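CELL WALL surface anchor family protein (Streptococcus pneumoniae, PDB 3ZGH) probably mediates adhesion of the bacterium to host cells, its crystallised basic domain being the region that binds keratin 10. Local coordinates at residues S101-Y112 against T156-D167. Sequence-based numbering, arbitrary orientation.
Sequences SDLGKPSGVKNY and TSSWTVPITGTD
Y112 lays its ring across T156, whose CB sits over one face at 4.2 Å from the centroid while the methyl CG2 reaches CZ at 3.5 Å. The ring gets there because CG stands between the backbone N and the carbonyl carbon (chi1 47°), which swings it over the neighbouring strand. S158 OG lies at the ring edge, near its plane, and a water bridges it to Y112 OH. T156 OG1 turns to T63 and T114. On the opposite face of the sheet S157 OG gives a hydrogen bond to N111 OD1 (2.7 Å), arriving nearly in line with the C=O; the amide's other end, ND2, is held by N125 O and S127 OG, so both ends of the buried amide are fixed. On this face too, V109 CG1 packs on S157 CB and, obliquely, on the indole of W159, which stacks on F60.

K110-S158 and Y112-T156 are hydrogen-bonded antiparallel pairs, with N111-S157 the non-hydrogen-bonded pair between them. Past this regular pairing, S107 OG takes the place of a backbone acceptor: T160 N donates to it at 2.9 Å, and the hydroxyl itself donates to G108 O. Further along, L103 and I163 run side by side, CD2 against CG1, and L103 CB leans on V161 CG1. At the far end two carboxylates accept backbone N-H groups: D102 OD2 receives D167 N through its anti lone pair (2.9 Å, 165° at the hydrogen), whereas D167 OD2 takes S101 N from above the carboxylate plane; D102 N bonds to D167 O, and D167 OD1 to S169.

Loop 101-108 thus runs beside the end of strand 156-162 and the residues after it, joined by a single L103-I163 bridge and the aspartate-to-backbone bonds at D102 and D167. Strands 109-112 and 156-162 themselves run antiparallel at 160°, inner neighbours in the long antiparallel sheet of this MSCRAMM-type adhesin domain.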
loop_
_atom_site.group_PDB
_atom_site.type_symbol
_atom_site.label_atom_id
_atom_site.label_comp_id
_atom_site.label_asym_id
_atom_site.label_seq_id
_atom_site.Cartn_x
_atom_site.Cartn_y
_atom_site.Cartn_z
ATOM N N SER A 101 6.528 -19.212 -4.597
ATOM C CA SER A 101 6.137 -20.561 -4.202
ATOM C C SER A 101 6.325 -20.925 -2.724
ATOM O O SER A 101 5.596 -21.786 -2.215
ATOM C CB SER A 101 6.921 -21.542 -5.058
ATOM O OG SER A 101 6.486 -21.379 -6.387
ATOM N N ASP A 102 7.267 -20.269 -2.038
ATOM C CA ASP A 102 7.514 -20.577 -0.627
ATOM C C ASP A 102 7.061 -19.444 0.283
ATOM O O ASP A 102 7.746 -19.069 1.259
ATOM C CB ASP A 102 8.986 -20.934 -0.371
ATOM C CG ASP A 102 9.423 -22.160 -1.143
ATOM O OD1 ASP A 102 8.844 -23.251 -0.935
ATOM O OD2 ASP A 102 10.343 -22.036 -1.972
ATOM N N LEU A 103 5.906 -18.884 -0.060
ATOM C CA LEU A 103 5.236 -17.919 0.795
ATOM C C LEU A 103 3.853 -18.473 1.028
ATOM O O LEU A 103 3.227 -19.004 0.097
ATOM C CB LEU A 103 5.134 -16.571 0.118
ATOM C CG LEU A 103 6.455 -15.823 -0.004
ATOM C CD1 LEU A 103 6.302 -14.573 -0.826
ATOM C CD2 LEU A 103 6.989 -15.499 1.390
ATOM N N GLY A 104 3.373 -18.375 2.258
ATOM C CA GLY A 104 2.101 -18.973 2.574
ATOM C C GLY A 104 0.964 -18.017 2.327
ATOM O O GLY A 104 1.051 -17.052 1.541
ATOM N N LYS A 105 -0.103 -18.260 3.062
ATOM C CA LYS A 105 -1.320 -17.494 2.907
ATOM C C LYS A 105 -1.200 -16.195 3.692
ATOM O O LYS A 105 -0.837 -16.204 4.874
ATOM C CB LYS A 105 -2.491 -18.345 3.397
ATOM C CG LYS A 105 -3.781 -17.609 3.580
ATOM C CD LYS A 105 -4.893 -18.590 3.949
ATOM C CE LYS A 105 -5.929 -17.943 4.852
ATOM N NZ LYS A 105 -5.395 -17.725 6.232
ATOM N N PRO A 106 -1.483 -15.058 3.036
ATOM C CA PRO A 106 -1.382 -13.772 3.740
ATOM C C PRO A 106 -2.320 -13.692 4.943
ATOM O O PRO A 106 -3.375 -14.334 4.935
ATOM C CB PRO A 106 -1.835 -12.762 2.690
ATOM C CG PRO A 106 -1.660 -13.455 1.379
ATOM C CD PRO A 106 -1.893 -14.899 1.629
ATOM N N SER A 107 -1.936 -12.926 5.961
ATOM C CA SER A 107 -2.809 -12.646 7.092
ATOM C C SER A 107 -3.951 -11.720 6.646
ATOM O O SER A 107 -4.020 -11.319 5.468
ATOM C CB SER A 107 -2.020 -11.921 8.177
ATOM O OG SER A 107 -1.639 -10.616 7.721
ATOM N N GLY A 108 -4.811 -11.365 7.603
ATOM C CA GLY A 108 -5.723 -10.246 7.443
ATOM C C GLY A 108 -4.910 -8.977 7.178
ATOM O O GLY A 108 -3.715 -8.876 7.540
ATOM N N VAL A 109 -5.562 -8.003 6.540
ATOM C CA VAL A 109 -4.924 -6.741 6.208
ATOM C C VAL A 109 -5.457 -5.679 7.171
ATOM O O VAL A 109 -6.662 -5.329 7.118
ATOM C CB VAL A 109 -5.256 -6.350 4.767
ATOM C CG1 VAL A 109 -4.673 -4.981 4.406
ATOM C CG2 VAL A 109 -4.757 -7.417 3.791
ATOM N N LYS A 110 -4.606 -5.184 8.070
ATOM C CA LYS A 110 -5.026 -4.112 8.957
ATOM C C LYS A 110 -5.068 -2.829 8.135
ATOM O O LYS A 110 -4.243 -2.643 7.219
ATOM C CB LYS A 110 -4.042 -3.969 10.110
ATOM C CG LYS A 110 -4.041 -5.163 11.092
ATOM C CD LYS A 110 -3.111 -4.874 12.264
ATOM C CE LYS A 110 -2.811 -6.121 13.113
ATOM N NZ LYS A 110 -4.024 -6.720 13.753
ATOM N N ASN A 111 -6.043 -1.975 8.410
ATOM C CA ASN A 111 -6.136 -0.661 7.741
ATOM C C ASN A 111 -6.187 0.433 8.790
ATOM O O ASN A 111 -6.885 0.285 9.811
ATOM C CB ASN A 111 -7.422 -0.576 6.918
ATOM C CG ASN A 111 -7.453 -1.560 5.792
ATOM O OD1 ASN A 111 -6.652 -1.473 4.877
ATOM N ND2 ASN A 111 -8.398 -2.483 5.827
ATOM N N TYR A 112 -5.487 1.524 8.552
ATOM C CA TYR A 112 -5.438 2.604 9.517
ATOM C C TYR A 112 -4.969 3.888 8.875
ATOM O O TYR A 112 -4.424 3.863 7.780
ATOM C CB TYR A 112 -4.581 2.246 10.749
ATOM C CG TYR A 112 -3.232 1.639 10.512
ATOM C CD1 TYR A 112 -2.074 2.391 10.709
ATOM C CD2 TYR A 112 -3.094 0.300 10.145
ATOM C CE1 TYR A 112 -0.777 1.825 10.500
ATOM C CE2 TYR A 112 -1.807 -0.272 9.938
ATOM C CZ TYR A 112 -0.659 0.509 10.119
ATOM O OH TYR A 112 0.610 -0.017 9.938
ATOM N N THR A 156 -2.986 3.585 5.313
ATOM C CA THR A 156 -1.963 2.553 5.487
ATOM C C THR A 156 -2.619 1.195 5.709
ATOM O O THR A 156 -3.637 1.086 6.440
ATOM C CB THR A 156 -1.039 2.908 6.677
ATOM O OG1 THR A 156 -0.342 4.149 6.415
ATOM C CG2 THR A 156 -0.010 1.791 6.963
ATOM N N SER A 157 -2.074 0.167 5.044
ATOM C CA SER A 157 -2.537 -1.196 5.181
ATOM C C SER A 157 -1.307 -2.045 5.497
ATOM O O SER A 157 -0.199 -1.766 4.963
ATOM C CB SER A 157 -3.176 -1.663 3.872
ATOM O OG SER A 157 -4.383 -0.942 3.549
ATOM N N SER A 158 -1.450 -3.054 6.364
ATOM C CA SER A 158 -0.300 -3.922 6.646
ATOM C C SER A 158 -0.775 -5.347 6.799
ATOM O O SER A 158 -1.929 -5.594 7.204
ATOM C CB SER A 158 0.452 -3.502 7.916
ATOM O OG SER A 158 -0.435 -3.585 9.032
ATOM N N TRP A 159 0.116 -6.291 6.471
ATOM C CA TRP A 159 -0.208 -7.725 6.551
ATOM C C TRP A 159 1.116 -8.481 6.634
ATOM O O TRP A 159 2.187 -7.903 6.349
ATOM C CB TRP A 159 -1.029 -8.184 5.343
ATOM C CG TRP A 159 -0.345 -8.046 4.007
ATOM C CD1 TRP A 159 0.352 -9.031 3.309
ATOM C CD2 TRP A 159 -0.283 -6.877 3.197
ATOM N NE1 TRP A 159 0.867 -8.512 2.138
ATOM C CE2 TRP A 159 0.488 -7.194 2.044
ATOM C CE3 TRP A 159 -0.770 -5.570 3.349
ATOM C CZ2 TRP A 159 0.754 -6.269 1.046
ATOM C CZ3 TRP A 159 -0.499 -4.642 2.343
ATOM C CH2 TRP A 159 0.254 -5.003 1.205
ATOM N N THR A 160 1.041 -9.743 7.032
ATOM C CA THR A 160 2.202 -10.598 7.040
ATOM C C THR A 160 1.971 -11.777 6.109
ATOM O O THR A 160 0.819 -12.126 5.773
ATOM C CB THR A 160 2.485 -11.123 8.455
ATOM O OG1 THR A 160 1.339 -11.828 8.911
ATOM C CG2 THR A 160 2.796 -9.956 9.429
ATOM N N VAL A 161 3.063 -12.423 5.709
ATOM C CA VAL A 161 2.984 -13.618 4.847
ATOM C C VAL A 161 4.037 -14.589 5.358
ATOM O O VAL A 161 5.218 -14.226 5.429
ATOM C CB VAL A 161 3.287 -13.286 3.362
ATOM C CG1 VAL A 161 3.115 -14.518 2.500
ATOM C CG2 VAL A 161 2.369 -12.142 2.825
ATOM N N PRO A 162 3.629 -15.824 5.706
ATOM C CA PRO A 162 4.617 -16.774 6.225
ATOM C C PRO A 162 5.657 -17.126 5.172
ATOM O O PRO A 162 5.324 -17.243 3.984
ATOM C CB PRO A 162 3.786 -18.025 6.575
ATOM C CG PRO A 162 2.345 -17.540 6.662
ATOM C CD PRO A 162 2.250 -16.358 5.731
ATOM N N ILE A 163 6.897 -17.330 5.613
ATOM C CA ILE A 163 7.967 -17.831 4.756
ATOM C C ILE A 163 8.134 -19.334 5.015
ATOM O O ILE A 163 8.301 -19.766 6.168
ATOM C CB ILE A 163 9.293 -17.092 5.056
ATOM C CG1 ILE A 163 9.180 -15.617 4.621
ATOM C CG2 ILE A 163 10.507 -17.790 4.370
ATOM C CD1 ILE A 163 10.271 -14.711 5.181
ATOM N N THR A 164 8.125 -20.138 3.950
ATOM C CA THR A 164 8.142 -21.588 4.102
ATOM C C THR A 164 9.309 -22.229 3.372
ATOM O O THR A 164 9.420 -23.464 3.314
ATOM C CB THR A 164 6.824 -22.217 3.563
ATOM O OG1 THR A 164 6.736 -22.018 2.140
ATOM C CG2 THR A 164 5.588 -21.581 4.246
ATOM N N GLY A 165 10.200 -21.406 2.829
ATOM C CA GLY A 165 11.268 -21.941 2.003
ATOM C C GLY A 165 12.020 -20.814 1.322
ATOM O O GLY A 165 11.962 -19.659 1.744
ATOM N N THR A 166 12.680 -21.167 0.232
ATOM C CA THR A 166 13.623 -20.305 -0.475
ATOM C C THR A 166 12.995 -19.255 -1.407
ATOM O O THR A 166 13.477 -18.141 -1.505
ATOM C CB THR A 166 14.530 -21.226 -1.326
ATOM O OG1 THR A 166 15.562 -21.745 -0.475
ATOM C CG2 THR A 166 15.144 -20.479 -2.489
ATOM N N ASP A 167 11.928 -19.605 -2.106
ATOM C CA ASP A 167 11.365 -18.688 -3.081
ATOM C C ASP A 167 10.418 -17.683 -2.407
ATOM O O ASP A 167 9.207 -17.909 -2.309
ATOM C CB ASP A 167 10.655 -19.449 -4.234
ATOM C CG ASP A 167 9.980 -18.493 -5.221
ATOM O OD1 ASP A 167 10.332 -17.284 -5.187
ATOM O OD2 ASP A 167 9.109 -18.925 -6.011
HETATM O O HOH W 1 1.027 -2.406 11.231
#